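Side-chain contacts in uroporphyrinogen III cosynthase (HemD) (PDB 3P9Z), which probably catalyses the cyclization of the linear tetrapyrrole hydroxymethylbilane to the macrocycle uroporphyrinogen III, with release of water: residues S51-L56 and H84-A89; S163-T168 and K174-Y179; Y186-I191 and L197-Q202. All blocks are in the same frame, centred on the assembly; numbering follows the deposited sequence.

Contact 1: S51-L56 and H84-A89; sequences SLLETL and HHFKVA
Leu-52 and Leu-53, on helix 46-55, pack against Phe-86 and His-84 where a Schellman motif closes helix 75-83. In that motif His-85, with a positive phi of 73°, is the C-prime residue: its N bonds to the O of Gln-82, and the N of Phe-86 reaches back to the O of Leu-81. The turn thus sets His-84 and Phe-86 on either side of His-85 in the chain, and both their side chains set out toward the leucines. The case illustrates how a helix terminus can be recruited into a small interface of side-chain contacts; no hydrogen bond links the two segments.

Leu-53 is the most heavily involved residue, and its two methyls divide the work. One meets the phenyl ring: CD2 lies 4.0 Å from CE1 of Phe-86. Leu-52, a neighbour on the same helix, brings its CD1 to within 4.1 Å of CE2 of Phe-86, the two side chains crossing at about a right angle. The two leucines thus touch the carbons that flank CZ, one to each, both approaching obliquely. Beyond the contact, Leu-52 touches Leu-65 of helix 60-66, and Phe-86 touches Gln-66 of that helix and Leu-81 of helix 75-83, which the loop follows, so the ring sits among three helices. The other methyl of Leu-53 serves the partly exposed imidazole. With CG of the leucine opposite its carbonyl carbon (chi1 -67°), CD1 comes obliquely to His-84. It lies 3.6 Å from ND1 of His-84, with CG and CB of that histidine only slightly farther.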
loop_
_atom_site.group_PDB
_atom_site.type_symbol
_atom_site.label_atom_id
_atom_site.label_comp_id
_atom_site.label_asym_id
_atom_site.label_seq_id
_atom_site.Cartn_x
_atom_site.Cartn_y
_atom_site.Cartn_z
ATOM N N SER A 51 0.037 6.947 -9.753
ATOM C CA SER A 51 -1.195 7.570 -10.180
ATOM C C SER A 51 -0.916 8.884 -10.904
ATOM O O SER A 51 -1.448 9.111 -11.984
ATOM C CB SER A 51 -2.114 7.825 -8.979
ATOM O OG SER A 51 -3.326 8.452 -9.408
ATOM N N LEU A 52 -0.094 9.749 -10.312
ATOM C CA LEU A 52 0.243 11.044 -10.942
ATOM C C LEU A 52 0.930 10.855 -12.294
ATOM O O LEU A 52 0.531 11.455 -13.287
ATOM C CB LEU A 52 1.109 11.907 -10.010
ATOM C CG LEU A 52 0.472 12.435 -8.720
ATOM C CD1 LEU A 52 1.507 13.219 -7.939
ATOM C CD2 LEU A 52 -0.768 13.298 -8.997
ATOM N N LEU A 53 1.938 9.988 -12.323
ATOM C CA LEU A 53 2.636 9.625 -13.553
ATOM C C LEU A 53 1.709 9.195 -14.714
ATOM O O LEU A 53 1.927 9.587 -15.868
ATOM C CB LEU A 53 3.670 8.529 -13.256
ATOM C CG LEU A 53 4.844 8.969 -12.374
ATOM C CD1 LEU A 53 5.704 7.779 -12.003
ATOM C CD2 LEU A 53 5.689 10.038 -13.076
ATOM N N GLU A 54 0.681 8.407 -14.402
ATOM C CA GLU A 54 -0.241 7.898 -15.416
ATOM C C GLU A 54 -1.312 8.900 -15.853
ATOM O O GLU A 54 -1.482 9.137 -17.051
ATOM C CB GLU A 54 -0.892 6.577 -14.969
ATOM C CG GLU A 54 -1.785 5.962 -16.039
ATOM C CD GLU A 54 -2.259 4.548 -15.718
ATOM O OE1 GLU A 54 -1.402 3.665 -15.467
ATOM O OE2 GLU A 54 -3.498 4.318 -15.739
ATOM N N THR A 55 -2.047 9.474 -14.899
ATOM C CA THR A 55 -3.174 10.344 -15.230
ATOM C C THR A 55 -2.715 11.688 -15.804
ATOM O O THR A 55 -3.494 12.384 -16.448
ATOM C CB THR A 55 -4.061 10.648 -14.013
ATOM O OG1 THR A 55 -3.278 11.333 -13.035
ATOM C CG2 THR A 55 -4.654 9.364 -13.406
ATOM N N LEU A 56 -1.456 12.048 -15.549
ATOM C CA LEU A 56 -0.926 13.355 -15.948
ATOM C C LEU A 56 0.292 13.268 -16.873
ATOM O O LEU A 56 0.992 14.255 -17.041
ATOM C CB LEU A 56 -0.569 14.198 -14.703
ATOM C CG LEU A 56 -1.660 14.560 -13.690
ATOM C CD1 LEU A 56 -1.024 15.213 -12.482
ATOM C CD2 LEU A 56 -2.736 15.474 -14.299
ATOM N N HIS A 84 11.527 8.602 -10.042
ATOM C CA HIS A 84 10.633 9.070 -11.095
ATOM C C HIS A 84 10.630 10.579 -11.318
ATOM O O HIS A 84 9.630 11.144 -11.744
ATOM C CB HIS A 84 9.223 8.485 -10.907
ATOM C CG HIS A 84 9.164 7.006 -11.135
ATOM N ND1 HIS A 84 9.040 6.449 -12.392
ATOM C CD2 HIS A 84 9.248 5.966 -10.271
ATOM C CE1 HIS A 84 9.037 5.130 -12.290
ATOM N NE2 HIS A 84 9.165 4.811 -11.014
ATOM N N HIS A 85 11.764 11.220 -11.018
ATOM C CA HIS A 85 12.035 12.618 -11.401
ATOM C C HIS A 85 11.263 13.692 -10.613
ATOM O O HIS A 85 11.127 14.828 -11.058
ATOM C CB HIS A 85 11.891 12.802 -12.923
ATOM C CG HIS A 85 12.680 11.804 -13.717
ATOM N ND1 HIS A 85 12.171 11.158 -14.823
ATOM C CD2 HIS A 85 13.932 11.310 -13.539
ATOM C CE1 HIS A 85 13.079 10.325 -15.302
ATOM N NE2 HIS A 85 14.158 10.399 -14.541
ATOM N N PHE A 86 10.777 13.332 -9.434
ATOM C CA PHE A 86 10.191 14.330 -8.547
ATOM C C PHE A 86 11.327 15.013 -7.802
ATOM O O PHE A 86 12.429 14.456 -7.692
ATOM C CB PHE A 86 9.185 13.687 -7.595
ATOM C CG PHE A 86 7.872 13.350 -8.252
ATOM C CD1 PHE A 86 7.748 12.221 -9.055
ATOM C CD2 PHE A 86 6.765 14.166 -8.071
ATOM C CE1 PHE A 86 6.530 11.913 -9.666
ATOM C CE2 PHE A 86 5.538 13.869 -8.678
ATOM C CZ PHE A 86 5.420 12.751 -9.477
ATOM N N LYS A 87 11.066 16.233 -7.355
ATOM C CA LYS A 87 11.971 16.982 -6.508
ATOM C C LYS A 87 11.832 16.556 -5.035
ATOM O O LYS A 87 10.894 16.948 -4.334
ATOM C CB LYS A 87 11.684 18.479 -6.653
ATOM C CG LYS A 87 12.578 19.362 -5.799
ATOM C CD LYS A 87 12.196 20.830 -5.943
ATOM C CE LYS A 87 12.782 21.432 -7.212
ATOM N NZ LYS A 87 12.086 22.706 -7.552
ATOM N N VAL A 88 12.781 15.769 -4.552
ATOM C CA VAL A 88 12.704 15.285 -3.169
ATOM C C VAL A 88 13.350 16.281 -2.194
ATOM O O VAL A 88 14.521 16.625 -2.340
ATOM C CB VAL A 88 13.342 13.880 -3.025
ATOM C CG1 VAL A 88 13.188 13.368 -1.612
ATOM C CG2 VAL A 88 12.706 12.907 -4.036
ATOM N N ALA A 89 12.586 16.726 -1.202
ATOM C CA ALA A 89 13.080 17.685 -0.218
ATOM C C ALA A 89 14.132 17.100 0.711
ATOM O O ALA A 89 14.135 15.899 0.986
ATOM C CB ALA A 89 11.931 18.251 0.591
#

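Contact 2: S163-T168 and K174-Y179; sequences SILIFT and KAFLHY
Phe-176 on helix 170-179 meets Phe-167 and Leu-165 of strand 164-167, and these three buried side chains make the whole contact. Two residues apart on the strand, Phe-167 and Leu-165 both send their side chains toward the helix. The phenyl rings form a T-shaped pair, with centroids 5.5 Å apart and planes at 78°. Phe-167 supplies the edge: its CZ stands 4.0 Å above the plane of the Phe-176 ring, displaced toward the rim on the CD1 side. The neighbouring corner of the same edge, CE1, lies 3.7 Å from CB of Phe-176, which sits close to the plane of the Phe-167 ring.

Leu-165 takes the far end of the Phe-176 ring. Its CD1 approaches CZ at 3.5 Å, and the two side chains cross at about a right angle. Phe-176 reaches both partners because its CG points opposite the backbone N (chi1 -177°), extending the ring from the helix toward the sheet. Leu-21 and Leu-23 of strand 19-28 also touch the Phe-176 side chain, while Val-8 and Val-10 of strand 7-10 touch Leu-165 and Phe-167 respectively. The contact packs the helix of a beta-alpha-beta unit onto its first strand: strand 164-167, helix 170-179 and strand 187-190, the two strands being parallel neighbours in the sheet.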
loop_
_atom_site.group_PDB
_atom_site.type_symbol
_atom_site.label_atom_id
_atom_site.label_comp_id
_atom_site.label_asym_id
_atom_site.label_seq_id
_atom_site.Cartn_x
_atom_site.Cartn_y
_atom_site.Cartn_z
ATOM N N SER A 163 -2.556 -25.417 2.250
ATOM C CA SER A 163 -1.723 -24.277 1.831
ATOM C C SER A 163 -1.328 -23.380 2.992
ATOM O O SER A 163 -2.100 -23.178 3.932
ATOM C CB SER A 163 -2.447 -23.395 0.800
ATOM O OG SER A 163 -2.682 -24.075 -0.423
ATOM N N ILE A 164 -0.120 -22.834 2.902
ATOM C CA ILE A 164 0.312 -21.744 3.766
ATOM C C ILE A 164 0.088 -20.411 3.030
ATOM O O ILE A 164 0.654 -20.191 1.966
ATOM C CB ILE A 164 1.805 -21.889 4.153
ATOM C CG1 ILE A 164 2.054 -23.190 4.943
ATOM C CG2 ILE A 164 2.275 -20.683 4.954
ATOM C CD1 ILE A 164 3.449 -23.777 4.720
ATOM N N LEU A 165 -0.710 -19.526 3.618
ATOM C CA LEU A 165 -1.102 -18.276 2.971
ATOM C C LEU A 165 -0.457 -17.063 3.642
ATOM O O LEU A 165 -0.650 -16.828 4.853
ATOM C CB LEU A 165 -2.628 -18.113 2.995
ATOM C CG LEU A 165 -3.459 -19.346 2.639
ATOM C CD1 LEU A 165 -4.916 -19.080 2.916
ATOM C CD2 LEU A 165 -3.238 -19.735 1.178
ATOM N N ILE A 166 0.291 -16.303 2.842
ATOM C CA ILE A 166 0.989 -15.102 3.324
ATOM C C ILE A 166 0.187 -13.839 3.034
ATOM O O ILE A 166 0.032 -13.429 1.859
ATOM C CB ILE A 166 2.434 -14.974 2.720
ATOM C CG1 ILE A 166 3.276 -16.214 3.057
ATOM C CG2 ILE A 166 3.111 -13.694 3.230
ATOM C CD1 ILE A 166 4.620 -16.312 2.347
ATOM N N PHE A 167 -0.328 -13.217 4.094
ATOM C CA PHE A 167 -1.071 -11.960 3.941
ATOM C C PHE A 167 -0.179 -10.760 4.218
ATOM O O PHE A 167 0.363 -10.625 5.324
ATOM C CB PHE A 167 -2.308 -11.951 4.848
ATOM C CG PHE A 167 -3.274 -13.081 4.559
ATOM C CD1 PHE A 167 -4.224 -12.960 3.530
ATOM C CD2 PHE A 167 -3.244 -14.247 5.311
ATOM C CE1 PHE A 167 -5.124 -14.010 3.249
ATOM C CE2 PHE A 167 -4.143 -15.305 5.050
ATOM C CZ PHE A 167 -5.089 -15.181 4.005
ATOM N N THR A 168 -0.049 -9.881 3.223
ATOM C CA THR A 168 0.910 -8.778 3.295
ATOM C C THR A 168 0.281 -7.440 3.671
ATOM O O THR A 168 0.991 -6.460 3.828
ATOM C CB THR A 168 1.698 -8.624 1.975
ATOM O OG1 THR A 168 0.788 -8.288 0.918
ATOM C CG2 THR A 168 2.404 -9.932 1.625
ATOM N N LYS A 174 -8.835 -9.164 3.731
ATOM C CA LYS A 174 -10.233 -8.838 3.476
ATOM C C LYS A 174 -10.722 -9.424 2.137
ATOM O O LYS A 174 -11.771 -10.067 2.081
ATOM C CB LYS A 174 -10.426 -7.313 3.523
ATOM C CG LYS A 174 -11.874 -6.860 3.501
ATOM C CD LYS A 174 -11.990 -5.375 3.882
ATOM C CE LYS A 174 -13.446 -4.905 3.808
ATOM N NZ LYS A 174 -13.884 -4.643 2.385
ATOM N N ALA A 175 -9.956 -9.193 1.074
ATOM C CA ALA A 175 -10.323 -9.664 -0.253
ATOM C C ALA A 175 -10.335 -11.195 -0.299
ATOM O O ALA A 175 -11.206 -11.805 -0.920
ATOM C CB ALA A 175 -9.361 -9.111 -1.294
ATOM N N PHE A 176 -9.360 -11.814 0.358
ATOM C CA PHE A 176 -9.329 -13.264 0.385
ATOM C C PHE A 176 -10.615 -13.802 0.996
ATOM O O PHE A 176 -11.267 -14.677 0.409
ATOM C CB PHE A 176 -8.121 -13.784 1.150
ATOM C CG PHE A 176 -8.008 -15.273 1.143
ATOM C CD1 PHE A 176 -8.585 -16.034 2.164
ATOM C CD2 PHE A 176 -7.339 -15.923 0.113
ATOM C CE1 PHE A 176 -8.491 -17.434 2.172
ATOM C CE2 PHE A 176 -7.241 -17.327 0.107
ATOM C CZ PHE A 176 -7.818 -18.079 1.148
ATOM N N LEU A 177 -10.981 -13.268 2.158
ATOM C CA LEU A 177 -12.146 -13.765 2.895
ATOM C C LEU A 177 -13.442 -13.448 2.169
ATOM O O LEU A 177 -14.399 -14.178 2.293
ATOM C CB LEU A 177 -12.174 -13.230 4.326
ATOM C CG LEU A 177 -11.046 -13.775 5.218
ATOM C CD1 LEU A 177 -11.076 -13.107 6.591
ATOM C CD2 LEU A 177 -11.134 -15.307 5.345
ATOM N N HIS A 178 -13.457 -12.378 1.386
ATOM C CA HIS A 178 -14.603 -12.121 0.508
ATOM C C HIS A 178 -14.865 -13.303 -0.418
ATOM O O HIS A 178 -16.010 -13.680 -0.623
ATOM C CB HIS A 178 -14.420 -10.836 -0.309
ATOM C CG HIS A 178 -15.606 -10.499 -1.161
ATOM N ND1 HIS A 178 -16.568 -9.587 -0.779
ATOM C CD2 HIS A 178 -16.012 -10.996 -2.355
ATOM C CE1 HIS A 178 -17.501 -9.520 -1.713
ATOM N NE2 HIS A 178 -17.191 -10.370 -2.677
ATOM N N TYR A 179 -13.812 -13.897 -0.972
ATOM C CA TYR A 179 -13.994 -14.900 -2.019
ATOM C C TYR A 179 -13.885 -16.355 -1.580
ATOM O O TYR A 179 -14.485 -17.231 -2.197
ATOM C CB TYR A 179 -13.004 -14.662 -3.157
ATOM C CG TYR A 179 -13.402 -13.551 -4.112
ATOM C CD1 TYR A 179 -14.529 -13.678 -4.928
ATOM C CD2 TYR A 179 -12.630 -12.391 -4.230
ATOM C CE1 TYR A 179 -14.900 -12.663 -5.808
ATOM C CE2 TYR A 179 -12.988 -11.364 -5.135
ATOM C CZ TYR A 179 -14.112 -11.512 -5.915
ATOM O OH TYR A 179 -14.483 -10.513 -6.802
#

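Contact 3: Y186-I191 and L197-Q202; sequences YTAISI and LYLQEQ
Leu-199 meets Ala-188 and Ser-190 through a single methyl group, and all three residues are buried. The apolar part is slight: CD1 of Leu-199 lies 4.3 Å from CB of Ala-188. With CG opposite the carbonyl carbon (chi1 -73°), the leucine directs this branch to the strand; its side chain also touches Phe-167 and, on helix 170-179, Ala-173.

The second meeting sets a methyl beside a hydroxyl. CD1 of Leu-199 stands 3.5 Å from OG of Ser-190, a van der Waals contact in which the oxygen gains no polar partner from the helix. Its hydrogen bond is instead with OG of Ser-206, at the start of strand 206-208. The methyl therefore helps to bury a polar atom whose hydrogen-bond partner lies on the next strand of the sheet. Strand 187-190, helix 193-201 and strand 206-208 form a beta-alpha-beta unit, in which Ser-190 OG touches the connecting helix and bonds to the following strand.

Backbone hydrogen bonds hold each element: the N of Glu-201 bonds to the O of Leu-197 within the helix at 3.0 Å, and Ala-188 pairs with Tyr-207 between neighbouring strands. Ile-189, between the two contact residues, points away from this helix and packs on Leu-220 and Ala-221 of helix 214-223.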
loop_
_atom_site.group_PDB
_atom_site.type_symbol
_atom_site.label_atom_id
_atom_site.label_comp_id
_atom_site.label_asym_id
_atom_site.label_seq_id
_atom_site.Cartn_x
_atom_site.Cartn_y
_atom_site.Cartn_z
ATOM N N TYR A 186 -5.653 -24.585 6.406
ATOM C CA TYR A 186 -4.762 -23.534 5.929
ATOM C C TYR A 186 -3.969 -23.039 7.130
ATOM O O TYR A 186 -4.444 -23.124 8.272
ATOM C CB TYR A 186 -5.527 -22.339 5.362
ATOM C CG TYR A 186 -6.263 -22.529 4.045
ATOM C CD1 TYR A 186 -5.895 -23.516 3.117
ATOM C CD2 TYR A 186 -7.318 -21.678 3.716
ATOM C CE1 TYR A 186 -6.583 -23.649 1.899
ATOM C CE2 TYR A 186 -7.995 -21.793 2.520
ATOM C CZ TYR A 186 -7.633 -22.775 1.613
ATOM O OH TYR A 186 -8.341 -22.857 0.431
ATOM N N THR A 187 -2.770 -22.525 6.869
ATOM C CA THR A 187 -2.027 -21.774 7.881
ATOM C C THR A 187 -1.782 -20.356 7.373
ATOM O O THR A 187 -1.167 -20.171 6.327
ATOM C CB THR A 187 -0.692 -22.469 8.230
ATOM O OG1 THR A 187 -0.965 -23.773 8.757
ATOM C CG2 THR A 187 0.093 -21.672 9.238
ATOM N N ALA A 188 -2.282 -19.364 8.112
ATOM C CA ALA A 188 -2.092 -17.954 7.770
ATOM C C ALA A 188 -0.778 -17.419 8.342
ATOM O O ALA A 188 -0.395 -17.724 9.487
ATOM C CB ALA A 188 -3.262 -17.096 8.275
ATOM N N ILE A 189 -0.111 -16.612 7.527
ATOM C CA ILE A 189 1.021 -15.840 7.955
ATOM C C ILE A 189 0.709 -14.359 7.752
ATOM O O ILE A 189 0.178 -13.967 6.712
ATOM C CB ILE A 189 2.295 -16.256 7.167
ATOM C CG1 ILE A 189 2.674 -17.698 7.564
ATOM C CG2 ILE A 189 3.431 -15.240 7.386
ATOM C CD1 ILE A 189 3.995 -18.193 7.014
ATOM N N SER A 190 1.038 -13.548 8.757
ATOM C CA SER A 190 0.828 -12.116 8.678
ATOM C C SER A 190 2.153 -11.408 8.641
ATOM O O SER A 190 3.071 -11.759 9.397
ATOM C CB SER A 190 0.050 -11.644 9.907
ATOM O OG SER A 190 -1.268 -12.152 9.870
ATOM N N ILE A 191 2.250 -10.391 7.785
ATOM C CA ILE A 191 3.476 -9.579 7.711
ATOM C C ILE A 191 3.771 -8.833 9.028
ATOM O O ILE A 191 4.936 -8.657 9.415
ATOM C CB ILE A 191 3.424 -8.578 6.508
ATOM C CG1 ILE A 191 4.833 -8.017 6.204
ATOM C CG2 ILE A 191 2.377 -7.481 6.764
ATOM C CD1 ILE A 191 5.042 -7.550 4.722
ATOM N N LEU A 197 -3.978 -8.950 13.614
ATOM C CA LEU A 197 -5.066 -8.614 14.532
ATOM C C LEU A 197 -6.394 -8.419 13.798
ATOM O O LEU A 197 -7.475 -8.671 14.353
ATOM C CB LEU A 197 -4.698 -7.400 15.408
ATOM C CG LEU A 197 -3.548 -7.673 16.398
ATOM C CD1 LEU A 197 -3.078 -6.402 17.117
ATOM C CD2 LEU A 197 -3.960 -8.721 17.418
ATOM N N TYR A 198 -6.307 -8.001 12.540
ATOM C CA TYR A 198 -7.491 -7.991 11.681
ATOM C C TYR A 198 -7.992 -9.423 11.458
ATOM O O TYR A 198 -9.173 -9.718 11.667
ATOM C CB TYR A 198 -7.206 -7.315 10.339
ATOM C CG TYR A 198 -8.352 -7.541 9.391
ATOM C CD1 TYR A 198 -9.500 -6.749 9.466
ATOM C CD2 TYR A 198 -8.322 -8.593 8.477
ATOM C CE1 TYR A 198 -10.590 -6.976 8.612
ATOM C CE2 TYR A 198 -9.417 -8.840 7.619
ATOM C CZ TYR A 198 -10.531 -8.023 7.697
ATOM O OH TYR A 198 -11.596 -8.246 6.868
ATOM N N LEU A 199 -7.095 -10.315 11.036
ATOM C CA LEU A 199 -7.439 -11.735 10.902
ATOM C C LEU A 199 -8.039 -12.342 12.183
ATOM O O LEU A 199 -9.016 -13.089 12.142
ATOM C CB LEU A 199 -6.221 -12.557 10.451
ATOM C CG LEU A 199 -5.833 -12.359 8.979
ATOM C CD1 LEU A 199 -4.485 -13.005 8.678
ATOM C CD2 LEU A 199 -6.905 -12.917 8.054
ATOM N N GLN A 200 -7.440 -12.018 13.320
ATOM C CA GLN A 200 -7.917 -12.546 14.601
ATOM C C GLN A 200 -9.336 -12.034 14.938
ATOM O O GLN A 200 -10.146 -12.763 15.516
ATOM C CB GLN A 200 -6.913 -12.165 15.682
ATOM C CG GLN A 200 -7.275 -12.590 17.082
ATOM C CD GLN A 200 -6.189 -12.208 18.068
ATOM O OE1 GLN A 200 -5.004 -12.529 17.877
ATOM N NE2 GLN A 200 -6.581 -11.511 19.122
ATOM N N GLU A 201 -9.633 -10.788 14.554
ATOM C CA GLU A 201 -10.977 -10.222 14.678
ATOM C C GLU A 201 -11.963 -11.085 13.886
ATOM O O GLU A 201 -13.110 -11.273 14.296
ATOM C CB GLU A 201 -10.985 -8.757 14.186
ATOM C CG GLU A 201 -12.385 -8.103 14.048
ATOM C CD GLU A 201 -12.346 -6.685 13.450
ATOM O OE1 GLU A 201 -11.249 -6.210 13.067
ATOM O OE2 GLU A 201 -13.418 -6.043 13.361
ATOM N N GLN A 202 -11.490 -11.626 12.759
ATOM C CA GLN A 202 -12.302 -12.488 11.907
ATOM C C GLN A 202 -12.316 -13.933 12.419
ATOM O O GLN A 202 -12.870 -14.809 11.775
ATOM C CB GLN A 202 -11.803 -12.447 10.449
ATOM C CG GLN A 202 -11.661 -11.035 9.818
ATOM C CD GLN A 202 -12.891 -10.140 10.004
ATOM O OE1 GLN A 202 -12.802 -9.066 10.589
ATOM N NE2 GLN A 202 -14.034 -10.576 9.497
#

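Overall arrangement
Contacts 2 and 3 belong to consecutive beta-alpha-beta units of one lobe, and their centres are about 8 Å apart. Strand 187-190 is shared by these units: N of Ile-189 is 2.7 Å from O of Leu-165, and O of Ile-189 is 2.8 Å from N of Phe-167, both probable hydrogen bonds. Contact 1 lies on the opposite side of the chain's centre, its own centre about 31 Å from that of contact 2 and about 35 Å from that of contact 3. This separation reflects the two-lobed build of uroporphyrinogen-III synthases, whose active site is thought to lie in the cleft between the lobes.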